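Local coordinates for protein PTS system glucose-specific EIIA component (Mycoplasma capricolum, PDB 2GPR) that probably relays a phosphoryl group, by way of a histidine, from phospho-HPr to the EIIB domain during glucose uptake by the phosphotransferase system, at residues L8-P13 with V149-K154; H48-G53 with F65-K70; G16-L21 with G142-G147; D36-N41 with S124-T129; N89-F94 with V108-K113. All blocks are in the same frame, centred on the assembly; numbering follows the deposited sequence.

Overall arrangement
Interaction 4 joins two neighbouring strands of the large antiparallel sheet and is the most central contact, with eight of its ten touching residues buried. Interaction 3 extends the same sheet at its outer strand 16-19, whose backbone bonds to 36-41, and adds a polar pair on a more exposed face. Interaction 1 joins a strand near the N-terminus to the C-terminal strand in a separate two-stranded ribbon that packs on Phe38 and Phe128 of interaction 4. Interaction 2 is buried too, but relies on side-chain packing where the others have backbone ladders; Val51 links it to interaction 1. Interaction 5, across the chain's centre from interaction 1, belongs to a small sheet beside the probable phosphotransfer histidines.

Interaction 1: L8-P13 with V149-K154; sequences LKVLAP and VVAILK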
# COMPACT_ATOMS: atom_id res chain seq x y z
N LEU A 8 7.16 -4.57 -12.94
CA LEU A 8 6.53 -3.52 -12.21
C LEU A 8 7.30 -3.25 -10.94
O LEU A 8 7.52 -4.10 -10.13
CB LEU A 8 5.03 -3.70 -11.93
CG LEU A 8 4.48 -2.53 -11.09
CD1 LEU A 8 3.56 -1.65 -11.89
CD2 LEU A 8 3.85 -3.01 -9.80
N LYS A 9 7.75 -2.06 -10.79
CA LYS A 9 8.49 -1.71 -9.61
C LYS A 9 7.57 -1.13 -8.56
O LYS A 9 6.80 -0.21 -8.84
CB LYS A 9 9.55 -0.70 -9.97
CG LYS A 9 10.86 -1.36 -10.29
CD LYS A 9 11.88 -0.34 -10.88
CE LYS A 9 11.55 1.08 -10.38
NZ LYS A 9 12.46 2.12 -10.92
N VAL A 10 7.63 -1.65 -7.33
CA VAL A 10 6.78 -1.07 -6.32
C VAL A 10 7.57 -0.29 -5.31
O VAL A 10 8.56 -0.79 -4.88
CB VAL A 10 5.58 -1.94 -5.83
CG1 VAL A 10 5.18 -3.05 -6.79
CG2 VAL A 10 5.60 -2.40 -4.39
N LEU A 11 7.22 0.98 -5.01
CA LEU A 11 7.98 1.79 -4.02
C LEU A 11 7.43 1.72 -2.58
O LEU A 11 6.32 1.24 -2.30
CB LEU A 11 8.19 3.30 -4.41
CG LEU A 11 8.48 3.62 -5.88
CD1 LEU A 11 8.78 5.10 -6.04
CD2 LEU A 11 9.63 2.81 -6.47
N ALA A 12 8.18 2.22 -1.64
CA ALA A 12 7.68 2.29 -0.31
C ALA A 12 6.91 3.62 -0.16
O ALA A 12 7.45 4.66 -0.51
CB ALA A 12 8.84 2.25 0.64
N PRO A 13 5.63 3.57 0.27
CA PRO A 13 4.76 4.76 0.46
C PRO A 13 5.04 5.61 1.72
O PRO A 13 4.61 6.75 1.86
CB PRO A 13 3.37 4.20 0.57
CG PRO A 13 3.50 2.72 0.83
CD PRO A 13 4.85 2.31 0.31
N VAL A 149 12.78 1.27 -3.99
CA VAL A 149 12.20 0.07 -4.54
C VAL A 149 12.11 -0.99 -3.43
O VAL A 149 12.99 -1.11 -2.58
CB VAL A 149 12.84 -0.42 -5.82
CG1 VAL A 149 12.31 -1.82 -6.13
CG2 VAL A 149 12.46 0.52 -6.94
N VAL A 150 11.03 -1.75 -3.44
CA VAL A 150 10.67 -2.71 -2.40
C VAL A 150 10.14 -4.05 -2.99
O VAL A 150 10.01 -5.04 -2.29
CB VAL A 150 9.64 -1.97 -1.49
CG1 VAL A 150 8.49 -2.82 -0.98
CG2 VAL A 150 10.35 -1.28 -0.34
N ALA A 151 9.85 -4.08 -4.28
CA ALA A 151 9.38 -5.29 -4.92
C ALA A 151 9.22 -5.12 -6.38
O ALA A 151 9.03 -4.05 -6.92
CB ALA A 151 8.08 -5.80 -4.35
N ILE A 152 9.34 -6.24 -7.00
CA ILE A 152 9.24 -6.39 -8.44
C ILE A 152 8.19 -7.40 -8.68
O ILE A 152 8.21 -8.45 -8.03
CB ILE A 152 10.57 -6.96 -9.01
CG1 ILE A 152 11.72 -6.04 -8.72
CG2 ILE A 152 10.48 -7.22 -10.50
CD1 ILE A 152 11.62 -4.73 -9.47
N LEU A 153 7.22 -7.00 -9.52
CA LEU A 153 6.11 -7.82 -10.03
C LEU A 153 6.50 -7.95 -11.48
O LEU A 153 6.43 -6.99 -12.23
CB LEU A 153 4.68 -7.22 -9.77
CG LEU A 153 3.52 -8.20 -10.09
CD1 LEU A 153 3.18 -9.13 -8.92
CD2 LEU A 153 2.28 -7.42 -10.51
N LYS A 154 7.17 -9.05 -11.78
CA LYS A 154 7.79 -9.23 -13.07
C LYS A 154 6.92 -9.93 -14.08
O LYS A 154 6.41 -11.03 -13.78
CB LYS A 154 9.20 -9.84 -12.93
CG LYS A 154 10.07 -9.71 -14.19
CD LYS A 154 11.56 -10.01 -13.98
CE LYS A 154 12.55 -9.07 -14.73
NZ LYS A 154 12.85 -9.41 -16.15
OXT LYS A 154 6.78 -9.35 -15.18
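Leu8 and Leu153 sit at one end of an antiparallel ladder in which strands 8-11 and 149-153 approach to 4.7 Å between their axes, with their directions 149° apart. Leu8 uses both of its backbone polar atoms: its N donates to Leu153 O, and its O receives Leu153 N at 3.0 Å, in the carbonyl plane and on a lone pair. Further on, Val10 N donates to Ala151 O at 2.8 Å, while Val150 N approaches Val10 O nearly in line with the carbonyl bond. Val150 and Ala151 therefore both stand opposite Val10, a classic beta bulge, beyond which Leu11 pairs with Val149. This ribbon joins a strand near the N-terminus to the C-terminal strand and lies against the large antiparallel sheet of the EIIA fold: Val10, Val150 and Ala151 touch Phe38, and Val10 and Leu153 touch Phe128.

On the face of Lys9 and Ile152, the lysine's aliphatic chain does the packing. Its CG meets Ile152 CD1 at 3.6 Å, the two side chains lying side by side and pointing the same way. A bend at chi3 (26°) then places Lys9 CE 3.6 Å from Val149 CG2, and here the side chains cross at about a right angle. The same Val149 CG2 also receives Leu11 CD2, at 3.7 Å. On the other face, Leu8 CB and Leu153 CB are 4.1 Å apart. Past the bulge, Ala12 CB packs on Val150 CG2 at 4.0 Å.

Interaction 2: H48-G53 with F65-K70; sequences HAPVSG and FGIQTK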
# COMPACT_ATOMS: atom_id res chain seq x y z
N HIS A 48 2.51 7.48 0.33
CA HIS A 48 2.61 7.89 -1.04
C HIS A 48 2.23 6.77 -1.93
O HIS A 48 2.25 5.65 -1.53
CB HIS A 48 4.06 8.32 -1.39
CG HIS A 48 4.50 9.61 -0.78
ND1 HIS A 48 4.96 9.67 0.52
CD2 HIS A 48 4.47 10.88 -1.26
CE1 HIS A 48 5.23 10.96 0.78
NE2 HIS A 48 4.94 11.71 -0.27
N ALA A 49 1.94 7.06 -3.17
CA ALA A 49 1.65 6.04 -4.11
C ALA A 49 2.89 5.14 -4.41
O ALA A 49 3.99 5.60 -4.75
CB ALA A 49 1.09 6.68 -5.37
N PRO A 50 2.66 3.84 -4.36
CA PRO A 50 3.67 2.81 -4.63
C PRO A 50 3.97 2.61 -6.10
O PRO A 50 5.00 2.09 -6.46
CB PRO A 50 3.08 1.52 -4.10
CG PRO A 50 1.71 1.86 -3.44
CD PRO A 50 1.53 3.36 -3.52
N VAL A 51 3.02 2.98 -6.94
CA VAL A 51 3.10 2.90 -8.40
C VAL A 51 2.25 4.00 -9.04
O VAL A 51 1.56 4.83 -8.38
CB VAL A 51 2.67 1.55 -8.96
CG1 VAL A 51 3.47 0.42 -8.34
CG2 VAL A 51 1.17 1.36 -8.69
N SER A 52 2.27 4.01 -10.33
CA SER A 52 1.45 4.94 -11.04
C SER A 52 0.25 4.22 -11.61
O SER A 52 0.34 3.08 -12.05
CB SER A 52 2.25 5.63 -12.09
OG SER A 52 3.42 6.09 -11.45
N GLY A 53 -0.90 4.87 -11.54
CA GLY A 53 -2.14 4.26 -12.04
C GLY A 53 -3.31 5.11 -11.66
O GLY A 53 -3.13 6.29 -11.36
N PHE A 65 -6.26 2.77 -0.31
CA PHE A 65 -6.19 3.34 -1.61
C PHE A 65 -5.92 2.29 -2.63
O PHE A 65 -4.95 1.60 -2.50
CB PHE A 65 -5.05 4.39 -1.61
CG PHE A 65 -5.34 5.51 -0.66
CD1 PHE A 65 -6.13 6.58 -1.07
CD2 PHE A 65 -4.99 5.44 0.69
CE1 PHE A 65 -6.49 7.61 -0.19
CE2 PHE A 65 -5.31 6.47 1.58
CZ PHE A 65 -6.06 7.57 1.14
N GLY A 66 -6.76 2.21 -3.66
CA GLY A 66 -6.63 1.24 -4.73
C GLY A 66 -6.12 1.87 -6.03
O GLY A 66 -6.68 2.83 -6.58
N ILE A 67 -5.03 1.31 -6.54
CA ILE A 67 -4.42 1.86 -7.73
C ILE A 67 -4.36 0.81 -8.77
O ILE A 67 -3.99 -0.34 -8.51
CB ILE A 67 -3.03 2.52 -7.47
CG1 ILE A 67 -3.16 3.78 -6.58
CG2 ILE A 67 -2.37 2.90 -8.80
CD1 ILE A 67 -2.07 3.98 -5.55
N GLN A 68 -4.78 1.18 -9.93
CA GLN A 68 -4.78 0.27 -11.03
C GLN A 68 -3.85 0.84 -12.08
O GLN A 68 -4.01 1.97 -12.50
CB GLN A 68 -6.26 -0.01 -11.49
CG GLN A 68 -6.50 -0.78 -12.81
CD GLN A 68 -7.81 -0.35 -13.49
OE1 GLN A 68 -7.85 0.64 -14.28
NE2 GLN A 68 -8.91 -1.03 -13.14
N THR A 69 -2.80 0.08 -12.39
CA THR A 69 -1.83 0.46 -13.40
C THR A 69 -2.41 0.23 -14.78
O THR A 69 -3.44 -0.43 -14.96
CB THR A 69 -0.54 -0.36 -13.28
OG1 THR A 69 -0.80 -1.71 -13.62
CG2 THR A 69 -0.00 -0.29 -11.86
N LYS A 70 -1.72 0.73 -15.78
CA LYS A 70 -2.19 0.55 -17.12
C LYS A 70 -2.36 -0.94 -17.48
O LYS A 70 -3.21 -1.30 -18.31
CB LYS A 70 -1.36 1.34 -18.13
CG LYS A 70 0.04 0.78 -18.33
CD LYS A 70 1.03 1.74 -19.00
CE LYS A 70 1.41 2.95 -18.16
NZ LYS A 70 1.68 2.64 -16.75
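Ile67 carries the tight part of this contact, its two branches reaching different points of the segment 48-53. CG2, anti to the backbone N, presses on Gly53 CA at 3.5 Å. The absence of a side chain on Gly53 lets the backbones come close here: Gly53 CA lies 3.0 Å from Gln68 O and 4.0 Å from Thr69 CA. Val51 packs beside it, sliding past Ile67 in the opposite direction, and its CG2 lies 3.9 Å from Ile67 CG2. With CG1 anti to the carbonyl carbon (chi1 -56°), that CG2 branch sits between the backbone N and the carbonyl carbon and also meets Thr69 CG2, at 3.8 Å.

The segment 48-53 is the connection that leaves strand 46-48 of the small three-stranded sheet and enters strand 53-57 of the large antiparallel sheet, where 53-57 and 64-68 are neighbours. The contact thus packs the connection between the two sheets against strand 64-68, with Pro50 and Val51 also touching Ile75 of strand 74-78. The side chain of Pro50 is about 10 Å from that of His78, the probable phosphorylation site.

Packing is looser toward Ala49 and Pro50, where Ile67 CD1 only just meets Ala49 CB and Pro50 CD, each at 4.2 Å. The solvent side is that of Ser52 and Gln68, both partly exposed, whose CB atoms leave the backbone pointing away from the facing segment. Ser52 OG instead accepts a bond from Ala103 N, while Ser52 O stays in the contact, 3.4 Å from Thr69 CG2.

Interaction 3: G16-L21 with G142-G147; sequences GTIITL and GEVKQG
Thr17 and Glu143 face each other across a short antiparallel pairing that extends the large sheet beyond its outer strand 16-19, just where the segment 142-147 turns a corner at Glu143. Their side chains cross at a slant. In Thr17, OG1 is anti to the carbonyl carbon (chi1 -39°) and points at the carboxylate; a bend at chi2 (70°) swings Glu143 CD back to meet it. The modelled separation of Thr17 OG1 and Glu143 OE1, 2.4 Å, is very short, so the exact length of this hydrogen bond is doubtful. The second oxygen, Glu143 OE2, forms a salt bridge with Lys43, and the carboxylate thus has a partner on each oxygen, Thr17 and Lys43.

On the other face the contact is apolar. Ile18 and Val144 cross at about a right angle, Ile18 CG1 lying 4.1 Å from both methyls of Val144. Val150 of strand 149-153 touches both side chains.

Between the faces, Ile18 N donates to Gly142 O at 2.9 Å, and weak bonds run from Gly142 N to Ile18 O and from Gly16 N to Val144 O. Gly16 O receives Val144 N at 2.8 Å, while Val144 CG2 lies 3.2 Å from that same oxygen.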
# COMPACT_ATOMS: atom_id res chain seq x y z
N GLY A 16 9.84 3.28 7.03
CA GLY A 16 9.56 2.17 7.96
C GLY A 16 10.19 0.85 7.53
O GLY A 16 11.12 0.82 6.72
N THR A 17 9.65 -0.25 8.06
CA THR A 17 10.15 -1.55 7.74
C THR A 17 9.17 -2.36 6.94
O THR A 17 8.03 -2.56 7.35
CB THR A 17 10.34 -2.32 9.05
OG1 THR A 17 10.84 -1.45 10.02
CG2 THR A 17 11.22 -3.56 8.87
N ILE A 18 9.63 -2.93 5.86
CA ILE A 18 8.80 -3.85 5.15
C ILE A 18 8.84 -5.13 5.98
O ILE A 18 9.91 -5.51 6.46
CB ILE A 18 9.26 -4.06 3.72
CG1 ILE A 18 9.22 -2.72 2.97
CG2 ILE A 18 8.39 -5.12 3.01
CD1 ILE A 18 7.81 -2.07 2.94
N ILE A 19 7.69 -5.69 6.28
CA ILE A 19 7.55 -6.91 7.05
C ILE A 19 6.68 -7.78 6.16
O ILE A 19 6.22 -7.28 5.14
CB ILE A 19 6.88 -6.64 8.42
CG1 ILE A 19 5.41 -6.21 8.24
CG2 ILE A 19 7.58 -5.50 9.15
CD1 ILE A 19 4.98 -5.22 9.31
N THR A 20 6.43 -9.04 6.54
CA THR A 20 5.61 -9.96 5.75
C THR A 20 4.17 -9.90 6.16
O THR A 20 3.85 -9.31 7.19
CB THR A 20 6.13 -11.42 5.78
OG1 THR A 20 6.20 -11.92 7.12
CG2 THR A 20 7.49 -11.55 5.11
N LEU A 21 3.32 -10.52 5.34
CA LEU A 21 1.91 -10.55 5.62
C LEU A 21 1.65 -11.46 6.81
O LEU A 21 0.67 -11.36 7.57
CB LEU A 21 1.08 -11.03 4.42
CG LEU A 21 0.87 -9.98 3.33
CD1 LEU A 21 -0.02 -10.58 2.25
CD2 LEU A 21 0.26 -8.67 3.86
N GLY A 142 13.23 -5.35 5.40
CA GLY A 142 14.02 -4.54 6.26
C GLY A 142 13.61 -3.09 6.26
O GLY A 142 12.50 -2.76 5.87
N GLU A 143 14.56 -2.25 6.76
CA GLU A 143 14.43 -0.82 6.93
C GLU A 143 14.54 -0.08 5.57
O GLU A 143 15.47 -0.32 4.77
CB GLU A 143 15.46 -0.36 7.98
CG GLU A 143 14.93 0.64 9.03
CD GLU A 143 13.92 0.09 10.04
OE1 GLU A 143 13.18 -0.86 9.81
OE2 GLU A 143 13.91 0.76 11.19
N VAL A 144 13.53 0.77 5.26
CA VAL A 144 13.43 1.47 3.97
C VAL A 144 13.06 2.92 4.08
O VAL A 144 12.58 3.42 5.07
CB VAL A 144 12.40 0.83 2.99
CG1 VAL A 144 12.74 -0.61 2.63
CG2 VAL A 144 10.99 0.90 3.57
N LYS A 145 13.24 3.58 2.97
CA LYS A 145 12.88 4.94 2.84
C LYS A 145 11.80 5.05 1.81
O LYS A 145 11.79 4.33 0.78
CB LYS A 145 14.06 5.77 2.45
CG LYS A 145 15.08 5.77 3.57
CD LYS A 145 14.92 6.97 4.50
CE LYS A 145 15.95 8.09 4.25
NZ LYS A 145 16.30 8.89 5.45
N GLN A 146 10.86 5.93 2.10
CA GLN A 146 9.75 6.16 1.19
C GLN A 146 10.26 6.49 -0.21
O GLN A 146 11.04 7.43 -0.39
CB GLN A 146 8.86 7.33 1.71
CG GLN A 146 7.73 7.68 0.76
CD GLN A 146 8.12 8.74 -0.21
OE1 GLN A 146 7.89 8.64 -1.45
NE2 GLN A 146 8.66 9.82 0.37
N GLY A 147 9.85 5.69 -1.22
CA GLY A 147 10.26 5.93 -2.60
C GLY A 147 11.40 4.99 -3.01
O GLY A 147 12.06 5.19 -4.05

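Interaction 4: D36-N41 with S124-T129; sequences DGFAIN and SPIIFT
Phe38 O is held by Ile126 N at 2.8 Å in a bond that is nearly straight (172° at the hydrogen), with the donor tilted from the carbonyl plane, and the CA-H of Pro125 adds a second, weaker contact. Phe38 N returns a bond to Ile126 O, making this the central pair of an antiparallel ladder between strands 36-42 and 124-130, neighbours in the large sheet of the EIIA fold. Toward one end Phe128 N donates to Asp36 O; toward the other Ser124 N donates to Ile40 O at 2.7 Å, in the carbonyl plane.

The Phe38 and Ile126 side chains stand on the same face of the sheet. Phe38 CG lies between the backbone N and the carbonyl carbon (chi1 50°), which brings the ring beside Ile126. Ile126 CB then sits over one ring face, offset toward the rim, 4.0 Å from the centroid and 19° off the normal, in a CH-pi contact. Ile126 CG1 approaches Phe38 CE2 at 3.6 Å, and CG2 lies near CZ. Ile18 of strand 16-19 also touches Phe38.

On the other face, the side chain of Pro125 is about 4 Å from that of His78, the probable phosphohistidine. Ser124 and Phe128 point to the Phe38 face. Ser124 OG bonds to Gly80 N, tying the strand to the loop after His78. Gly37 CA lies at the edge of the Phe128 ring, 4.0 Å from CE1, and its CA-H also points at Ile126 O, 3.3 Å away.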
# COMPACT_ATOMS: atom_id res chain seq x y z
N ASP A 36 -1.75 -11.35 -2.44
CA ASP A 36 -0.39 -11.42 -1.87
C ASP A 36 0.24 -10.07 -1.83
O ASP A 36 -0.39 -9.10 -2.22
CB ASP A 36 0.51 -12.36 -2.70
CG ASP A 36 1.53 -13.11 -1.87
OD1 ASP A 36 2.05 -12.38 -0.89
OD2 ASP A 36 1.81 -14.29 -2.06
N GLY A 37 1.47 -10.01 -1.33
CA GLY A 37 2.24 -8.75 -1.21
C GLY A 37 2.96 -8.69 0.11
O GLY A 37 3.40 -9.69 0.62
N PHE A 38 3.01 -7.55 0.71
CA PHE A 38 3.68 -7.41 2.00
C PHE A 38 3.07 -6.28 2.87
O PHE A 38 1.94 -5.87 2.67
CB PHE A 38 5.13 -7.19 1.79
CG PHE A 38 5.28 -6.08 0.80
CD1 PHE A 38 5.19 -6.33 -0.57
CD2 PHE A 38 5.45 -4.76 1.21
CE1 PHE A 38 5.29 -5.32 -1.51
CE2 PHE A 38 5.56 -3.73 0.28
CZ PHE A 38 5.47 -4.01 -1.08
N ALA A 39 3.79 -5.79 3.86
CA ALA A 39 3.27 -4.76 4.72
C ALA A 39 4.36 -3.78 5.16
O ALA A 39 5.52 -3.86 4.83
CB ALA A 39 2.50 -5.33 5.91
N ILE A 40 3.94 -2.83 5.90
CA ILE A 40 4.83 -1.86 6.30
C ILE A 40 4.48 -1.34 7.66
O ILE A 40 3.30 -1.16 8.00
CB ILE A 40 5.06 -0.75 5.22
CG1 ILE A 40 6.40 0.00 5.46
CG2 ILE A 40 3.91 0.26 5.08
CD1 ILE A 40 6.81 0.94 4.30
N ASN A 41 5.55 -1.21 8.46
CA ASN A 41 5.55 -0.59 9.76
C ASN A 41 5.89 0.88 9.52
O ASN A 41 7.10 1.25 9.38
CB ASN A 41 6.56 -1.22 10.70
CG ASN A 41 5.84 -1.57 11.93
OD1 ASN A 41 5.05 -0.76 12.43
ND2 ASN A 41 5.89 -2.86 12.27
N SER A 124 0.65 -1.42 7.83
CA SER A 124 -0.12 -1.21 6.62
C SER A 124 0.16 -2.18 5.49
O SER A 124 1.24 -2.20 4.96
CB SER A 124 0.05 0.21 6.14
OG SER A 124 -0.39 1.12 7.17
N PRO A 125 -0.88 -2.90 5.05
CA PRO A 125 -0.69 -3.87 4.00
C PRO A 125 -0.70 -3.34 2.58
O PRO A 125 -1.46 -2.43 2.20
CB PRO A 125 -1.73 -4.95 4.23
CG PRO A 125 -2.40 -4.67 5.56
CD PRO A 125 -1.94 -3.31 6.02
N ILE A 126 0.16 -3.96 1.76
CA ILE A 126 0.30 -3.67 0.33
C ILE A 126 -0.02 -4.95 -0.43
O ILE A 126 0.80 -5.88 -0.52
CB ILE A 126 1.75 -3.26 -0.04
CG1 ILE A 126 2.33 -2.22 0.91
CG2 ILE A 126 1.81 -2.74 -1.47
CD1 ILE A 126 1.46 -0.98 1.03
N ILE A 127 -1.22 -5.07 -0.97
CA ILE A 127 -1.50 -6.31 -1.64
C ILE A 127 -1.87 -6.13 -3.05
O ILE A 127 -2.48 -5.16 -3.41
CB ILE A 127 -2.60 -7.09 -0.95
CG1 ILE A 127 -3.72 -6.15 -0.54
CG2 ILE A 127 -2.13 -7.86 0.28
CD1 ILE A 127 -5.06 -6.88 -0.60
N PHE A 128 -1.51 -7.08 -3.84
CA PHE A 128 -1.91 -7.06 -5.21
C PHE A 128 -3.22 -7.81 -5.28
O PHE A 128 -3.29 -9.08 -5.04
CB PHE A 128 -0.88 -7.68 -6.16
CG PHE A 128 0.48 -7.10 -5.99
CD1 PHE A 128 1.24 -7.42 -4.86
CD2 PHE A 128 1.00 -6.20 -6.92
CE1 PHE A 128 2.48 -6.82 -4.65
CE2 PHE A 128 2.28 -5.67 -6.77
CZ PHE A 128 3.00 -5.94 -5.61
N THR A 129 -4.27 -6.99 -5.47
CA THR A 129 -5.60 -7.50 -5.57
C THR A 129 -5.85 -8.10 -6.95
O THR A 129 -6.79 -8.83 -7.19
CB THR A 129 -6.63 -6.45 -5.14
OG1 THR A 129 -7.17 -6.85 -3.86
CG2 THR A 129 -7.74 -6.26 -6.21

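Interaction 5: N89-F94 with V108-K113; sequences NGFESF and VTVDLK
Phe91 and Val110 project from the same face of a small antiparallel sheet, side by side and pointing the same way. Phe91 starts from CB, which faces Val108 CG2, a methyl whose place in the model is less certain. CG is anti to the carbonyl carbon (chi1 -58°), and from there one side of the ring faces Val110: CD2 lies 3.9 Å from Val110 CG2 and CE2 4.1 Å from the same methyl, while Val110 CG1 is over one ring face. Beyond the two segments, the Phe91 side chain touches Thr83.

The backbone ladder is short. Glu92 N donates to Thr109 O at 2.9 Å, and Thr109 N returns to Glu92 O, an oxygen whose place in the model is also less certain. At the loop end, Gly90 O receives Asp111 N at 2.7 Å. Asp111 stands at the N-cap of helix 112-118, its OD1 taking Ser114 N, so the bond to Gly90 O fastens the loop to the start of the helix.

On the more exposed face Phe94 crosses Thr109 at a slant, presenting its ring edge to the threonine with CE2 next to OG1. Lys106 makes a cation-pi contact with the Phe94 ring, while Thr109 OG1 has a weak bond to Asp46.

The Phe91, Val108 and Val110 part of the first face is thus apolar, and the side chain of Phe91 is about 4 Å from that of His63, a residue probably important for phospho-donor activity, consistent with an apolar wall beside that imidazole.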
# COMPACT_ATOMS: atom_id res chain seq x y z
N ASN A 89 -11.15 9.52 10.48
CA ASN A 89 -10.60 10.44 11.45
C ASN A 89 -9.11 10.25 11.73
O ASN A 89 -8.68 9.24 12.27
CB ASN A 89 -11.44 10.51 12.72
CG ASN A 89 -10.88 11.40 13.79
OD1 ASN A 89 -10.15 12.39 13.52
ND2 ASN A 89 -11.10 10.96 15.04
N GLY A 90 -8.35 11.27 11.38
CA GLY A 90 -6.91 11.26 11.54
C GLY A 90 -6.25 11.23 10.18
O GLY A 90 -5.06 11.53 10.04
N PHE A 91 -7.07 10.88 9.20
CA PHE A 91 -6.68 10.81 7.81
C PHE A 91 -6.97 12.15 7.14
O PHE A 91 -8.01 12.73 7.36
CB PHE A 91 -7.50 9.70 7.08
CG PHE A 91 -7.31 8.35 7.71
CD1 PHE A 91 -7.89 8.06 8.94
CD2 PHE A 91 -6.58 7.35 7.05
CE1 PHE A 91 -7.73 6.80 9.53
CE2 PHE A 91 -6.37 6.10 7.63
CZ PHE A 91 -6.94 5.84 8.87
N GLU A 92 -6.03 12.65 6.36
CA GLU A 92 -6.18 13.88 5.60
C GLU A 92 -5.79 13.49 4.22
O GLU A 92 -4.62 13.30 3.97
CB GLU A 92 -5.20 14.97 6.07
CG GLU A 92 -5.87 16.16 6.78
CD GLU A 92 -7.05 16.74 6.01
OE1 GLU A 92 -7.03 16.95 4.79
OE2 GLU A 92 -8.12 16.98 6.78
N SER A 93 -6.75 13.19 3.38
CA SER A 93 -6.38 12.70 2.07
C SER A 93 -6.07 13.83 1.12
O SER A 93 -6.43 15.01 1.41
CB SER A 93 -7.42 11.76 1.46
OG SER A 93 -8.17 12.43 0.46
N PHE A 94 -5.42 13.47 -0.00
CA PHE A 94 -5.09 14.47 -0.99
C PHE A 94 -5.52 14.06 -2.37
O PHE A 94 -5.18 14.75 -3.37
CB PHE A 94 -3.61 14.83 -0.98
CG PHE A 94 -3.18 15.34 0.35
CD1 PHE A 94 -3.35 16.68 0.69
CD2 PHE A 94 -2.65 14.46 1.29
CE1 PHE A 94 -2.94 17.13 1.94
CE2 PHE A 94 -2.25 14.90 2.55
CZ PHE A 94 -2.41 16.24 2.88
N VAL A 108 -2.22 10.46 1.37
CA VAL A 108 -2.83 11.00 2.54
C VAL A 108 -1.82 11.20 3.70
O VAL A 108 -0.67 10.72 3.67
CB VAL A 108 -3.94 10.04 2.95
CG1 VAL A 108 -3.26 8.74 3.26
CG2 VAL A 108 -4.77 10.52 4.15
N THR A 109 -2.28 11.91 4.71
CA THR A 109 -1.49 12.11 5.88
C THR A 109 -2.26 11.57 7.08
O THR A 109 -3.43 11.92 7.31
CB THR A 109 -1.02 13.56 6.05
OG1 THR A 109 -0.60 14.06 4.79
CG2 THR A 109 0.12 13.66 7.11
N VAL A 110 -1.64 10.62 7.78
CA VAL A 110 -2.31 9.98 8.92
C VAL A 110 -1.81 10.36 10.30
O VAL A 110 -0.63 10.24 10.61
CB VAL A 110 -2.26 8.48 8.83
CG1 VAL A 110 -3.09 7.88 9.95
CG2 VAL A 110 -2.81 8.05 7.49
N ASP A 111 -2.73 10.70 11.18
CA ASP A 111 -2.30 10.95 12.52
C ASP A 111 -2.02 9.63 13.15
O ASP A 111 -2.82 9.16 13.96
CB ASP A 111 -3.32 11.69 13.35
CG ASP A 111 -2.80 12.18 14.66
OD1 ASP A 111 -1.95 11.40 15.26
OD2 ASP A 111 -3.27 13.12 15.23
N LEU A 112 -0.85 9.10 12.83
CA LEU A 112 -0.39 7.84 13.33
C LEU A 112 -0.51 7.71 14.83
O LEU A 112 -1.01 6.67 15.31
CB LEU A 112 1.00 7.46 12.80
CG LEU A 112 0.94 6.30 11.80
CD1 LEU A 112 -0.16 6.56 10.78
CD2 LEU A 112 2.29 6.08 11.12
N LYS A 113 -0.07 8.76 15.58
CA LYS A 113 -0.17 8.71 17.04
C LYS A 113 -1.58 8.49 17.48
O LYS A 113 -1.83 7.69 18.36
CB LYS A 113 0.37 9.91 17.77
CG LYS A 113 -0.02 9.90 19.26
CD LYS A 113 0.59 11.07 20.07
CE LYS A 113 0.06 11.18 21.50
NZ LYS A 113 0.59 10.16 22.44